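Local coordinates for putative xanthine dehydrogenase YAGS fad-binding subunit (Escherichia coli, PDB 5G5G), which probably oxidises aldehydes in the periplasm, as the subunit of a molybdenum hydroxylase that carries the molybdenum centre and its pterin cytosine dinucleotide, at residues Arg36-Glu40 with Glu191-Met196; Ala49-Gly55 with Ala111-Ala117; Ser56-Arg62 with Pro103-His109; Lys94-Leu99 with Phe247-Asp251. All blocks are in the same frame, centred on the assembly; numbering follows the deposited sequence. Where two conformers were deposited one is given.

Interaction 1. Residues Arg36-Glu40 with Glu191-Met196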
loop_
_atom_site.group_PDB
_atom_site.type_symbol
_atom_site.label_atom_id
_atom_site.label_comp_id
_atom_site.label_asym_id
_atom_site.label_seq_id
_atom_site.Cartn_x
_atom_site.Cartn_y
_atom_site.Cartn_z
ATOM N N ARG C 36 16.307 -0.901 -12.673
ATOM C CA ARG C 36 16.554 0.384 -11.970
ATOM C C ARG C 36 15.323 1.249 -11.914
ATOM O O ARG C 36 14.739 1.615 -12.944
ATOM C CB ARG C 36 17.663 1.181 -12.622
ATOM C CG ARG C 36 19.017 0.509 -12.776
ATOM C CD ARG C 36 19.634 0.065 -11.509
ATOM N NE ARG C 36 20.950 -0.520 -11.842
ATOM C CZ ARG C 36 22.083 0.158 -12.012
ATOM N NH1 ARG C 36 22.174 1.446 -11.672
ATOM N NH2 ARG C 36 23.187 -0.497 -12.442
ATOM N N TYR C 37 15.038 1.697 -10.711
ATOM C CA TYR C 37 14.034 2.723 -10.425
ATOM C C TYR C 37 14.741 4.080 -10.253
ATOM O O TYR C 37 15.959 4.159 -10.194
ATOM C CB TYR C 37 13.232 2.274 -9.181
ATOM C CG TYR C 37 12.482 0.948 -9.399
ATOM C CD1 TYR C 37 13.120 -0.262 -9.206
ATOM C CD2 TYR C 37 11.145 0.931 -9.794
ATOM C CE1 TYR C 37 12.516 -1.469 -9.454
ATOM C CE2 TYR C 37 10.498 -0.275 -10.043
ATOM C CZ TYR C 37 11.169 -1.465 -9.840
ATOM O OH TYR C 37 10.583 -2.714 -10.084
ATOM N N ALA C 38 13.945 5.148 -10.220
ATOM C CA ALA C 38 14.397 6.542 -10.320
ATOM C C ALA C 38 15.546 6.921 -9.393
ATOM O O ALA C 38 16.395 7.658 -9.792
ATOM C CB ALA C 38 13.239 7.476 -10.094
ATOM N N TYR C 39 15.592 6.364 -8.195
ATOM C CA TYR C 39 16.617 6.775 -7.220
ATOM C C TYR C 39 17.865 5.885 -7.301
ATOM O O TYR C 39 18.732 5.972 -6.429
ATOM C CB TYR C 39 16.052 6.643 -5.833
ATOM C CG TYR C 39 16.607 7.544 -4.729
ATOM C CD1 TYR C 39 16.235 8.901 -4.655
ATOM C CD2 TYR C 39 17.403 6.994 -3.700
ATOM C CE1 TYR C 39 16.695 9.710 -3.584
ATOM C CE2 TYR C 39 17.865 7.794 -2.672
ATOM C CZ TYR C 39 17.488 9.116 -2.603
ATOM O OH TYR C 39 17.889 9.930 -1.540
ATOM N N GLU C 40 17.952 5.055 -8.335
ATOM C CA GLU C 40 18.963 3.980 -8.406
ATOM C C GLU C 40 19.933 4.072 -9.584
ATOM O O GLU C 40 20.630 3.107 -9.882
ATOM C CB GLU C 40 18.207 2.642 -8.431
ATOM C CG GLU C 40 17.338 2.474 -7.186
ATOM C CD GLU C 40 16.370 1.294 -7.259
ATOM O OE1 GLU C 40 16.355 0.585 -8.290
ATOM O OE2 GLU C 40 15.675 1.063 -6.270
ATOM N N GLU C 191 6.849 2.153 -4.393
ATOM C CA GLU C 191 7.974 3.068 -4.648
ATOM C C GLU C 191 7.553 4.486 -4.307
ATOM O O GLU C 191 6.686 5.047 -4.971
ATOM C CB GLU C 191 8.484 2.965 -6.108
ATOM C CG GLU C 191 9.641 3.912 -6.441
ATOM C CD GLU C 191 9.796 4.180 -7.940
ATOM O OE1 GLU C 191 8.841 3.929 -8.732
ATOM O OE2 GLU C 191 10.879 4.663 -8.309
ATOM N N PRO C 192 8.237 5.105 -3.323
ATOM C CA PRO C 192 7.985 6.499 -3.059
ATOM C C PRO C 192 8.292 7.290 -4.309
ATOM O O PRO C 192 9.255 6.955 -5.046
ATOM C CB PRO C 192 9.034 6.827 -1.934
ATOM C CG PRO C 192 9.245 5.540 -1.209
ATOM C CD PRO C 192 9.204 4.536 -2.365
ATOM N N HIS C 193 7.586 8.387 -4.495
ATOM C CA HIS C 193 7.876 9.266 -5.605
ATOM C C HIS C 193 9.348 9.704 -5.499
ATOM O O HIS C 193 9.827 10.078 -4.435
ATOM C CB HIS C 193 7.009 10.519 -5.565
ATOM C CG HIS C 193 5.562 10.278 -5.810
ATOM N ND1 HIS C 193 4.752 9.593 -4.940
ATOM C CD2 HIS C 193 4.775 10.628 -6.851
ATOM C CE1 HIS C 193 3.529 9.543 -5.428
ATOM N NE2 HIS C 193 3.512 10.174 -6.581
ATOM N N ALA C 194 10.058 9.636 -6.622
ATOM C CA ALA C 194 11.448 10.063 -6.682
ATOM C C ALA C 194 11.908 10.477 -8.058
ATOM O O ALA C 194 11.411 9.953 -9.057
ATOM C CB ALA C 194 12.358 8.949 -6.160
ATOM N N SER C 195 12.911 11.362 -8.093
ATOM C CA SER C 195 13.468 11.856 -9.352
ATOM C C SER C 195 14.935 12.198 -9.169
ATOM O O SER C 195 15.377 12.584 -8.061
ATOM C CB SER C 195 12.731 13.119 -9.848
ATOM O OG SER C 195 11.344 12.910 -10.088
ATOM N N MET C 196 15.684 12.094 -10.239
ATOM C CA MET C 196 17.064 12.591 -10.309
ATOM C C MET C 196 17.190 13.489 -11.513
ATOM O O MET C 196 16.743 13.122 -12.622
ATOM C CB MET C 196 18.074 11.446 -10.401
ATOM C CG MET C 196 19.495 11.939 -10.443
ATOM S SD MET C 196 20.735 10.650 -10.318
ATOM C CE MET C 196 20.704 10.050 -11.999
HETATM O O HOH W 1 11.067 4.889 -10.985
HETATM O O HOH W 2 13.182 5.097 -6.845
#
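A38 sets its methyl group against the carbonyl of A194, CB lying 3.2 Å from A194 O, where a loop of the α/β hammerhead region meets the start of strand 194-200 in the molybdopterin-binding region. Beside it the A194 methyl approaches the ring of Y39 at CD1, 4.2 Å away, while M196 brings its CB near A38 O. E191 supplies the polar part of the seam. Its OE2 lies 3.5 Å from Y37 CB and its OE1 is turned to CD2 of the Y37 ring, with carboxylate and ring planes 78° apart. With CG opposite the backbone N (chi1 179°) and the rest of the chain extended, the glutamate reaches across to the loop without bonding to its amides directly. Two waters span the interval: one accepts from A38 N at 3.0 Å and can donate to E191 OE2, the other accepts from Y39 N and donates to the same oxygen. One carboxylate oxygen thus lies one water away from two successive amides.

Behind this shell, S209 OG and the amide of G239 bond to OE1 of E191 and position the carboxylate. K267 makes a cation-pi contact with the Y39 ring, and its NZ bonds to Y39 O. Y37 OH bonds to the backbone of a neighbouring protein subunit, and both carboxylate oxygens of E40 form salt bridges there; the Y37 side chain is about 7 Å from a bound two-iron, two-sulphur cluster. E40 also ties the loop to itself: Y37 N donates to E40 OE1 at 3.0 Å, almost straight at 174°, entering from above the carboxylate plane.

Interaction 2. Residues Ala49-Gly55 with Ala111-Ala117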
loop_
_atom_site.group_PDB
_atom_site.type_symbol
_atom_site.label_atom_id
_atom_site.label_comp_id
_atom_site.label_asym_id
_atom_site.label_seq_id
_atom_site.Cartn_x
_atom_site.Cartn_y
_atom_site.Cartn_z
ATOM N N ALA C 49 24.129 14.756 -5.592
ATOM C CA ALA C 49 23.773 15.244 -4.249
ATOM C C ALA C 49 22.336 14.828 -3.906
ATOM O O ALA C 49 21.589 14.326 -4.764
ATOM C CB ALA C 49 24.010 16.748 -4.137
ATOM N N TYR C 50 21.997 14.982 -2.645
ATOM C CA TYR C 50 20.735 14.536 -2.075
ATOM C C TYR C 50 19.889 15.715 -1.688
ATOM O O TYR C 50 20.333 16.585 -0.952
ATOM C CB TYR C 50 21.014 13.670 -0.872
ATOM C CG TYR C 50 21.726 12.395 -1.168
ATOM C CD1 TYR C 50 23.088 12.350 -1.332
ATOM C CD2 TYR C 50 21.018 11.209 -1.341
ATOM C CE1 TYR C 50 23.746 11.168 -1.598
ATOM C CE2 TYR C 50 21.671 10.007 -1.619
ATOM C CZ TYR C 50 23.039 9.999 -1.762
ATOM O OH TYR C 50 23.686 8.785 -2.042
ATOM N N GLY C 51 18.640 15.747 -2.147
ATOM C CA GLY C 51 17.727 16.781 -1.689
ATOM C C GLY C 51 16.668 16.248 -0.757
ATOM O O GLY C 51 16.055 15.238 -1.060
ATOM N N TYR C 52 16.395 16.955 0.334
ATOM C CA TYR C 52 15.447 16.521 1.301
ATOM C C TYR C 52 14.369 17.603 1.430
ATOM O O TYR C 52 14.665 18.773 1.731
ATOM C CB TYR C 52 16.112 16.164 2.622
ATOM C CG TYR C 52 15.266 15.281 3.503
ATOM C CD1 TYR C 52 14.257 15.822 4.314
ATOM C CD2 TYR C 52 15.478 13.918 3.547
ATOM C CE1 TYR C 52 13.483 15.008 5.133
ATOM C CE2 TYR C 52 14.723 13.087 4.343
ATOM C CZ TYR C 52 13.731 13.635 5.140
ATOM O OH TYR C 52 12.969 12.815 5.924
ATOM N N ILE C 53 13.129 17.190 1.199
ATOM C CA ILE C 53 11.972 18.071 1.203
ATOM C C ILE C 53 11.557 18.584 2.586
ATOM O O ILE C 53 11.562 17.828 3.541
ATOM C CB ILE C 53 10.824 17.303 0.514
ATOM C CG1 ILE C 53 10.253 18.153 -0.573
ATOM C CG2 ILE C 53 9.894 16.577 1.472
ATOM C CD1 ILE C 53 10.948 17.712 -1.827
ATOM N N VAL C 54 11.180 19.867 2.664
ATOM C CA VAL C 54 10.512 20.434 3.841
ATOM C C VAL C 54 9.079 20.749 3.442
ATOM O O VAL C 54 8.831 21.502 2.488
ATOM C CB VAL C 54 11.198 21.703 4.336
ATOM C CG1 VAL C 54 10.510 22.287 5.565
ATOM C CG2 VAL C 54 12.676 21.405 4.616
ATOM N N GLY C 55 8.142 20.190 4.189
ATOM C CA GLY C 55 6.706 20.369 3.914
ATOM C C GLY C 55 6.027 21.280 4.912
ATOM O O GLY C 55 6.522 21.471 6.027
ATOM N N ALA C 111 5.122 21.212 -0.368
ATOM C CA ALA C 111 6.561 21.445 -0.314
ATOM C C ALA C 111 6.865 22.949 -0.224
ATOM O O ALA C 111 6.293 23.749 -0.984
ATOM C CB ALA C 111 7.245 20.872 -1.513
ATOM N N ILE C 112 7.754 23.341 0.686
ATOM C CA ILE C 112 8.163 24.749 0.823
ATOM C C ILE C 112 9.653 24.996 0.692
ATOM O O ILE C 112 10.085 26.147 0.545
ATOM C CB ILE C 112 7.620 25.429 2.097
ATOM C CG1 ILE C 112 8.147 24.718 3.363
ATOM C CG2 ILE C 112 6.106 25.448 2.044
ATOM C CD1 ILE C 112 7.799 25.435 4.659
ATOM N N ALA C 113 10.451 23.943 0.800
ATOM C CA ALA C 113 11.890 24.081 0.663
ATOM C C ALA C 113 12.513 22.714 0.360
ATOM O O ALA C 113 11.866 21.654 0.549
ATOM C CB ALA C 113 12.530 24.709 1.896
ATOM N N LEU C 114 13.751 22.763 -0.147
ATOM C CA LEU C 114 14.540 21.541 -0.364
ATOM C C LEU C 114 15.959 21.810 0.077
ATOM O O LEU C 114 16.576 22.744 -0.407
ATOM C CB LEU C 114 14.548 21.114 -1.838
ATOM C CG LEU C 114 15.315 19.804 -2.120
ATOM C CD1 LEU C 114 14.359 18.625 -1.997
ATOM C CD2 LEU C 114 15.998 19.842 -3.473
ATOM N N VAL C 115 16.469 21.017 1.022
ATOM C CA VAL C 115 17.880 21.156 1.388
ATOM C C VAL C 115 18.683 20.146 0.577
ATOM O O VAL C 115 18.309 18.967 0.572
ATOM C CB VAL C 115 18.108 20.870 2.875
ATOM C CG1 VAL C 115 19.574 20.989 3.230
ATOM C CG2 VAL C 115 17.296 21.813 3.747
ATOM N N VAL C 116 19.764 20.589 -0.072
ATOM C CA VAL C 116 20.620 19.764 -0.900
ATOM C C VAL C 116 21.917 19.594 -0.129
ATOM O O VAL C 116 22.498 20.593 0.321
ATOM C CB VAL C 116 20.937 20.512 -2.224
ATOM C CG1 VAL C 116 21.816 19.669 -3.117
ATOM C CG2 VAL C 116 19.639 20.841 -2.917
ATOM N N ALA C 117 22.338 18.350 0.075
ATOM C CA ALA C 117 23.576 18.065 0.795
ATOM C C ALA C 117 24.357 16.891 0.165
ATOM O O ALA C 117 23.878 16.211 -0.712
ATOM C CB ALA C 117 23.253 17.766 2.239
#
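L114 lays its side chain along the backbone of G51 and Y52, inside an antiparallel pair of strands, 49-55 and 111-117, whose N-to-C directions differ by 155°. Its CB leaves the strand on the face shared with I53 and V116, and CG stands opposite the backbone N (chi1 -178°), which swings the branch over strand 49-55. There CG lies 3.9 Å from G51 CA. Of the two methyls, CD1 goes on to 3.5 Å from Y52 N, and CD2 settles 3.9 Å from the same CA of G51. Because G51 has no side chain, the isobutyl group can lie this close to the main chain.

The strands are joined by paired backbone bonds between Y50 and A117 and between Y52 and V115, the shortest being Y52 N to V115 O at 2.8 Å. At V54 the register slips by one residue in a classic beta bulge, where I112 and A113 both face this valine. V54 O receives a strong, nearly straight bond from I112 N (2.8 Å) and a weak one from A113 N (3.4 Å). V54 packs on both residues as well, its CG1 meeting I112 CG1 at 4.0 Å and its CB approaching the A113 methyl.

Y50 OH bonds to an acidic side chain of a neighbouring protein subunit. Within the mixed sheet the pair is flanked by strand 77-82 next to 111-117 and strand 266-269 next to 49-55; L254 and A258 of helix 250-262 pack on the L114 face, and helix 120-127 packs on Y52 and V115.

Interaction 3. Residues Ser56-Arg62 with Pro103-His109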
loop_
_atom_site.group_PDB
_atom_site.type_symbol
_atom_site.label_atom_id
_atom_site.label_comp_id
_atom_site.label_asym_id
_atom_site.label_seq_id
_atom_site.Cartn_x
_atom_site.Cartn_y
_atom_site.Cartn_z
ATOM N N SER C 56 4.943 21.918 4.481
ATOM C CA SER C 56 4.213 22.835 5.344
ATOM C C SER C 56 3.757 22.159 6.633
ATOM O O SER C 56 3.171 21.052 6.627
ATOM C CB SER C 56 2.968 23.363 4.651
ATOM O OG SER C 56 2.291 24.226 5.565
ATOM N N ALA C 57 3.963 22.864 7.728
ATOM C CA ALA C 57 3.507 22.410 9.050
ATOM C C ALA C 57 2.028 22.757 9.313
ATOM O O ALA C 57 1.461 22.276 10.303
ATOM C CB ALA C 57 4.393 22.969 10.153
ATOM N N ILE C 58 1.427 23.579 8.464
ATOM C CA ILE C 58 0.045 23.919 8.606
ATOM C C ILE C 58 -0.739 23.577 7.359
ATOM O O ILE C 58 -0.193 23.500 6.226
ATOM C CB ILE C 58 -0.187 25.402 8.934
ATOM C CG1 ILE C 58 0.151 26.308 7.769
ATOM C CG2 ILE C 58 0.598 25.815 10.163
ATOM C CD1 ILE C 58 -0.222 27.737 7.991
ATOM N N ALA C 59 -2.056 23.430 7.551
ATOM C CA ALA C 59 -2.941 23.160 6.420
ATOM C C ALA C 59 -3.068 24.345 5.504
ATOM O O ALA C 59 -3.119 24.180 4.276
ATOM C CB ALA C 59 -4.336 22.776 6.903
ATOM N N LYS C 60 -3.155 25.549 6.072
ATOM C CA LYS C 60 -3.635 26.686 5.284
ATOM C C LYS C 60 -3.350 28.018 5.964
ATOM O O LYS C 60 -3.592 28.175 7.187
ATOM C CB LYS C 60 -5.169 26.604 5.067
ATOM C CG LYS C 60 -5.707 27.659 4.088
ATOM C CD LYS C 60 -7.219 27.836 4.040
ATOM C CE LYS C 60 -7.531 28.675 2.812
ATOM N NZ LYS C 60 -8.969 28.797 2.502
ATOM N N GLY C 61 -2.876 28.953 5.147
ATOM C CA GLY C 61 -2.439 30.248 5.617
ATOM C C GLY C 61 -1.298 30.814 4.784
ATOM O O GLY C 61 -1.187 30.561 3.586
ATOM N N ARG C 62 -0.457 31.605 5.451
ATOM C CA ARG C 62 0.639 32.325 4.834
ATOM C C ARG C 62 1.938 31.899 5.515
ATOM O O ARG C 62 1.988 31.674 6.732
ATOM C CB ARG C 62 0.468 33.846 5.014
ATOM C CG ARG C 62 1.297 34.658 4.026
ATOM C CD ARG C 62 0.943 36.137 3.973
ATOM N NE ARG C 62 1.805 36.854 3.015
ATOM C CZ ARG C 62 1.646 36.873 1.687
ATOM N NH1 ARG C 62 0.638 36.240 1.096
ATOM N NH2 ARG C 62 2.508 37.553 0.934
ATOM N N PRO C 103 4.498 32.408 -1.030
ATOM C CA PRO C 103 4.121 32.699 0.330
ATOM C C PRO C 103 2.791 32.074 0.782
ATOM O O PRO C 103 2.576 31.946 1.965
ATOM C CB PRO C 103 4.102 34.244 0.356
ATOM C CG PRO C 103 3.771 34.621 -1.051
ATOM C CD PRO C 103 4.348 33.563 -1.934
ATOM N N THR C 104 1.982 31.569 -0.117
ATOM C CA THR C 104 0.693 30.972 0.266
ATOM C C THR C 104 0.832 29.491 0.532
ATOM O O THR C 104 1.527 28.788 -0.218
ATOM C CB THR C 104 -0.359 31.215 -0.827
ATOM O OG1 THR C 104 -0.524 32.625 -0.969
ATOM C CG2 THR C 104 -1.697 30.663 -0.423
ATOM N N ILE C 105 0.246 29.024 1.639
ATOM C CA ILE C 105 0.149 27.583 1.908
ATOM C C ILE C 105 -1.283 27.127 1.545
ATOM O O ILE C 105 -2.256 27.647 2.115
ATOM C CB ILE C 105 0.413 27.267 3.373
ATOM C CG1 ILE C 105 1.831 27.771 3.811
ATOM C CG2 ILE C 105 0.236 25.797 3.649
ATOM C CD1 ILE C 105 2.982 27.077 3.116
ATOM N N GLU C 106 -1.355 26.193 0.608
ATOM C CA GLU C 106 -2.616 25.602 0.117
ATOM C C GLU C 106 -3.024 24.304 0.794
ATOM O O GLU C 106 -4.232 24.016 0.861
ATOM C CB GLU C 106 -2.541 25.361 -1.369
ATOM C CG GLU C 106 -2.215 26.623 -2.172
ATOM C CD GLU C 106 -1.922 26.254 -3.595
ATOM O OE1 GLU C 106 -2.869 26.025 -4.301
ATOM O OE2 GLU C 106 -0.761 26.134 -4.012
ATOM N N HIS C 107 -2.080 23.553 1.325
ATOM C CA HIS C 107 -2.410 22.313 2.045
ATOM C C HIS C 107 -1.294 21.877 2.951
ATOM O O HIS C 107 -0.133 22.257 2.753
ATOM C CB HIS C 107 -2.849 21.181 1.041
ATOM C CG HIS C 107 -1.750 20.727 0.110
ATOM N ND1 HIS C 107 -0.835 19.777 0.475
ATOM C CD2 HIS C 107 -1.379 21.142 -1.120
ATOM C CE1 HIS C 107 -0.015 19.547 -0.536
ATOM N NE2 HIS C 107 -0.299 20.397 -1.502
ATOM N N TYR C 108 -1.631 21.005 3.903
ATOM C CA TYR C 108 -0.660 20.431 4.804
ATOM C C TYR C 108 0.387 19.640 3.997
ATOM O O TYR C 108 0.068 18.960 2.984
ATOM C CB TYR C 108 -1.371 19.529 5.792
ATOM C CG TYR C 108 -0.497 18.981 6.859
ATOM C CD1 TYR C 108 0.018 19.789 7.882
ATOM C CD2 TYR C 108 -0.148 17.670 6.838
ATOM C CE1 TYR C 108 0.843 19.240 8.844
ATOM C CE2 TYR C 108 0.644 17.114 7.795
ATOM C CZ TYR C 108 1.158 17.920 8.778
ATOM O OH TYR C 108 1.993 17.317 9.714
ATOM N N HIS C 109 1.638 19.744 4.442
ATOM C CA HIS C 109 2.764 19.060 3.739
ATOM C C HIS C 109 3.030 19.502 2.314
ATOM O O HIS C 109 3.831 18.885 1.615
ATOM C CB HIS C 109 2.684 17.533 3.821
ATOM C CG HIS C 109 3.103 16.982 5.133
ATOM N ND1 HIS C 109 3.000 15.651 5.415
ATOM C CD2 HIS C 109 3.635 17.560 6.244
ATOM C CE1 HIS C 109 3.472 15.403 6.614
ATOM N NE2 HIS C 109 3.856 16.548 7.149
HETATM O O HOH W 3 -1.580 34.261 1.889
#
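Three backbone hydrogen bonds join S56-R62 to P103-H109. H109 N donates to S56 O at 3.0 Å, and I105 N to G61 O at 2.9 Å; the return bond from G61 N to I105 O is long and weak. Softer CA-H...O contacts fill in between them, with Y108 CA 3.4 Å from I58 O and the CA atoms of K60 and R62 turned to I105 O and P103 O.

I105 packs against S56 and I58. With CG2 opposite the backbone N and CG1 opposite the carbonyl carbon (chi1 -58°), its CG2 lies 3.2 Å from the hydroxyl oxygen OG of S56 and meets the apolar CG1 of I58; the I58 and I105 side chains cross at about a right angle. S56 OG is committed elsewhere: it donates to I58 O at 2.7 Å, in the carbonyl plane and on a lone pair.

The G61 and R62 pairings place strand 104-105 at the edge of the small antiparallel sheet of the hammerhead region, against 61-67, which has 131-136 on its other side.

Flat groups add further contacts. The guanidinium of R62, at the end of an extended chain running alongside P103, has the proline CB over one face, 3.7 Å from NH2 and offset toward the rim. A water held in the guanidinium plane by NH1 reaches T104 OG1 only weakly. The Y108 ring meets A57 O at its edge, 3.4 Å from CE1, and its hydroxyl bonds to an acidic side chain of a neighbouring protein subunit. CD2 of the H109 ring comes 3.5 Å from S56 O, close to the ring plane.

Interaction 4. Residues Lys94-Leu99 with Phe247-Asp251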
loop_
_atom_site.group_PDB
_atom_site.type_symbol
_atom_site.label_atom_id
_atom_site.label_comp_id
_atom_site.label_asym_id
_atom_site.label_seq_id
_atom_site.Cartn_x
_atom_site.Cartn_y
_atom_site.Cartn_z
ATOM N N LYS C 94 -1.942 19.995 -15.176
ATOM C CA LYS C 94 -2.501 18.913 -14.392
ATOM C C LYS C 94 -2.181 19.066 -12.907
ATOM O O LYS C 94 -2.376 18.117 -12.132
ATOM C CB LYS C 94 -1.936 17.591 -14.877
ATOM C CG LYS C 94 -2.111 17.275 -16.346
ATOM C CD LYS C 94 -3.480 16.783 -16.637
ATOM C CE LYS C 94 -3.533 16.059 -18.004
ATOM N NZ LYS C 94 -3.170 16.942 -19.115
ATOM N N ASN C 95 -1.646 20.216 -12.513
ATOM C CA ASN C 95 -1.412 20.532 -11.087
ATOM C C ASN C 95 -2.393 21.575 -10.629
ATOM O O ASN C 95 -2.396 22.651 -11.181
ATOM C CB ASN C 95 0.017 21.041 -10.870
ATOM C CG ASN C 95 1.069 19.972 -11.145
ATOM O OD1 ASN C 95 1.878 20.157 -12.030
ATOM N ND2 ASN C 95 1.049 18.846 -10.406
ATOM N N THR C 96 -3.251 21.262 -9.672
ATOM C CA THR C 96 -4.126 22.250 -9.071
ATOM C C THR C 96 -3.338 22.981 -7.980
ATOM O O THR C 96 -3.116 24.177 -8.110
ATOM C CB THR C 96 -5.398 21.637 -8.462
ATOM O OG1 THR C 96 -6.099 20.963 -9.509
ATOM C CG2 THR C 96 -6.285 22.679 -7.842
ATOM N N ALA C 97 -2.922 22.267 -6.940
ATOM C CA ALA C 97 -2.010 22.852 -5.977
ATOM C C ALA C 97 -0.653 23.126 -6.614
ATOM O O ALA C 97 -0.099 22.327 -7.386
ATOM C CB ALA C 97 -1.821 21.897 -4.800
ATOM N N ARG C 98 -0.037 24.237 -6.229
ATOM C CA ARG C 98 1.337 24.463 -6.637
ATOM C C ARG C 98 2.229 23.412 -6.054
ATOM O O ARG C 98 2.078 23.011 -4.913
ATOM C CB ARG C 98 1.816 25.818 -6.143
ATOM C CG ARG C 98 1.178 26.995 -6.875
ATOM C CD ARG C 98 1.846 28.346 -6.531
ATOM N NE ARG C 98 1.171 29.357 -7.355
ATOM C CZ ARG C 98 1.345 29.541 -8.692
ATOM N NH1 ARG C 98 2.247 28.860 -9.406
ATOM N NH2 ARG C 98 0.614 30.454 -9.341
ATOM N N LEU C 99 3.233 23.012 -6.824
ATOM C CA LEU C 99 4.191 21.987 -6.355
ATOM C C LEU C 99 5.246 22.604 -5.405
ATOM O O LEU C 99 5.861 21.878 -4.637
ATOM C CB LEU C 99 4.883 21.301 -7.508
ATOM C CG LEU C 99 3.918 20.522 -8.406
ATOM C CD1 LEU C 99 4.704 19.953 -9.561
ATOM C CD2 LEU C 99 3.241 19.423 -7.612
ATOM N N PHE C 247 0.771 12.581 -12.855
ATOM C CA PHE C 247 1.110 13.959 -13.011
ATOM C C PHE C 247 2.478 14.278 -12.409
ATOM O O PHE C 247 2.974 13.604 -11.495
ATOM C CB PHE C 247 0.048 14.800 -12.296
ATOM C CG PHE C 247 -1.352 14.326 -12.548
ATOM C CD1 PHE C 247 -1.848 14.318 -13.822
ATOM C CD2 PHE C 247 -2.149 13.849 -11.490
ATOM C CE1 PHE C 247 -3.145 13.868 -14.079
ATOM C CE2 PHE C 247 -3.436 13.395 -11.754
ATOM C CZ PHE C 247 -3.926 13.400 -13.039
ATOM N N LEU C 248 3.038 15.370 -12.847
ATOM C CA LEU C 248 4.210 15.971 -12.169
ATOM C C LEU C 248 3.967 16.208 -10.672
ATOM O O LEU C 248 2.957 16.855 -10.293
ATOM C CB LEU C 248 4.517 17.303 -12.835
ATOM C CG LEU C 248 5.899 17.888 -12.539
ATOM C CD1 LEU C 248 6.917 17.047 -13.295
ATOM C CD2 LEU C 248 5.894 19.321 -13.002
ATOM N N ARG C 249 4.908 15.737 -9.824
ATOM C CA ARG C 249 4.843 15.975 -8.387
ATOM C C ARG C 249 6.123 16.740 -7.905
ATOM O O ARG C 249 7.025 17.025 -8.696
ATOM C CB ARG C 249 4.700 14.646 -7.668
ATOM C CG ARG C 249 3.471 13.841 -8.084
ATOM C CD ARG C 249 2.370 13.782 -6.998
ATOM N NE ARG C 249 1.850 15.094 -6.722
ATOM C CZ ARG C 249 0.882 15.711 -7.400
ATOM N NH1 ARG C 249 0.286 15.123 -8.431
ATOM N NH2 ARG C 249 0.517 16.931 -7.055
ATOM N N SER C 250 6.148 17.063 -6.611
ATOM C CA SER C 250 7.145 17.956 -6.036
ATOM C C SER C 250 8.578 17.402 -6.192
ATOM O O SER C 250 9.536 18.176 -6.280
ATOM C CB SER C 250 6.821 18.219 -4.574
ATOM O OG SER C 250 6.797 17.015 -3.811
ATOM N N ASP C 251 8.719 16.070 -6.175
ATOM C CA ASP C 251 10.078 15.466 -6.328
ATOM C C ASP C 251 10.790 15.888 -7.643
ATOM O O ASP C 251 11.998 16.149 -7.670
ATOM C CB ASP C 251 10.025 13.940 -6.263
ATOM C CG ASP C 251 9.129 13.331 -7.356
ATOM O OD1 ASP C 251 7.954 13.761 -7.452
ATOM O OD2 ASP C 251 9.621 12.452 -8.126
HETATM O O HOH W 4 -1.582 16.980 -9.661
HETATM O O HOH W 5 -0.618 19.585 -7.881
#
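N95 carries its amide opposite its own carbonyl carbon (chi1 -66°), which directs ND2 to the backbone oxygen of L248, while bends at chi2 and chi3 fold the R249 chain back until NH2 of its guanidinium comes near the same asparagine. The bond from N95 ND2 to L248 O is 2.8 Å long and lies in both the carbonyl plane and the amide plane. Amide and guanidinium planes are 80° apart, and waters join the two groups. One water accepts from N95 ND2 and, weakly, from R249 NH2, and can donate to A97 O. A second, in the guanidinium plane, accepts from R249 NH1 at 2.9 Å and weakly from N95 ND2, and can donate to K94 O.

Carbon-rich contacts flank this polar centre. The K94 and F247 side chains cross at about a right angle, K94 CB 3.4 Å from F247 CD1, and the polar K94 O sits over one ring face toward the rim. L99 sends CD1 to L248 CD2 at 3.7 Å, and its CD2 has the polar R249 NH2 as a neighbour.

K94 makes a cation-pi contact with W215 of helix 213-224, which also touches F247. R249 occupies the N-cap position of helix 250-262, and the F247 side chain lies about 7 Å from the dioxothiomolybdenum ion. Through the N95-L248 bond, the waters and the leucine packing, hammerhead loop 94-99 is joined to the segment that follows G243 and L246 of the molybdenum pocket.

In the fold
Along the chain, interaction 3 is nested within interaction 2 and interaction 2 within interaction 1, while interaction 4 alternates with each of them. Interactions 2 and 3, centres about 17 Å apart, lie wholly in the hammerhead range, and their strands follow one another: 49-55 into 61-67, and 104-105 into 111-117. Interactions 1 and 4, centres also about 17 Å apart, join that range to the cofactor-binding range. Interactions 1 and 2 share the seven-stranded mixed sheet and meet where Y39 packs on Y50. The S195-D251 pair, probably hydrogen-bonded, links interaction 1 to interaction 4, and E106 OE2, probably hydrogen-bonded to R98 N, links 3 to 4. The hammerhead is thus attached near both the iron-sulphur and the molybdenum centres.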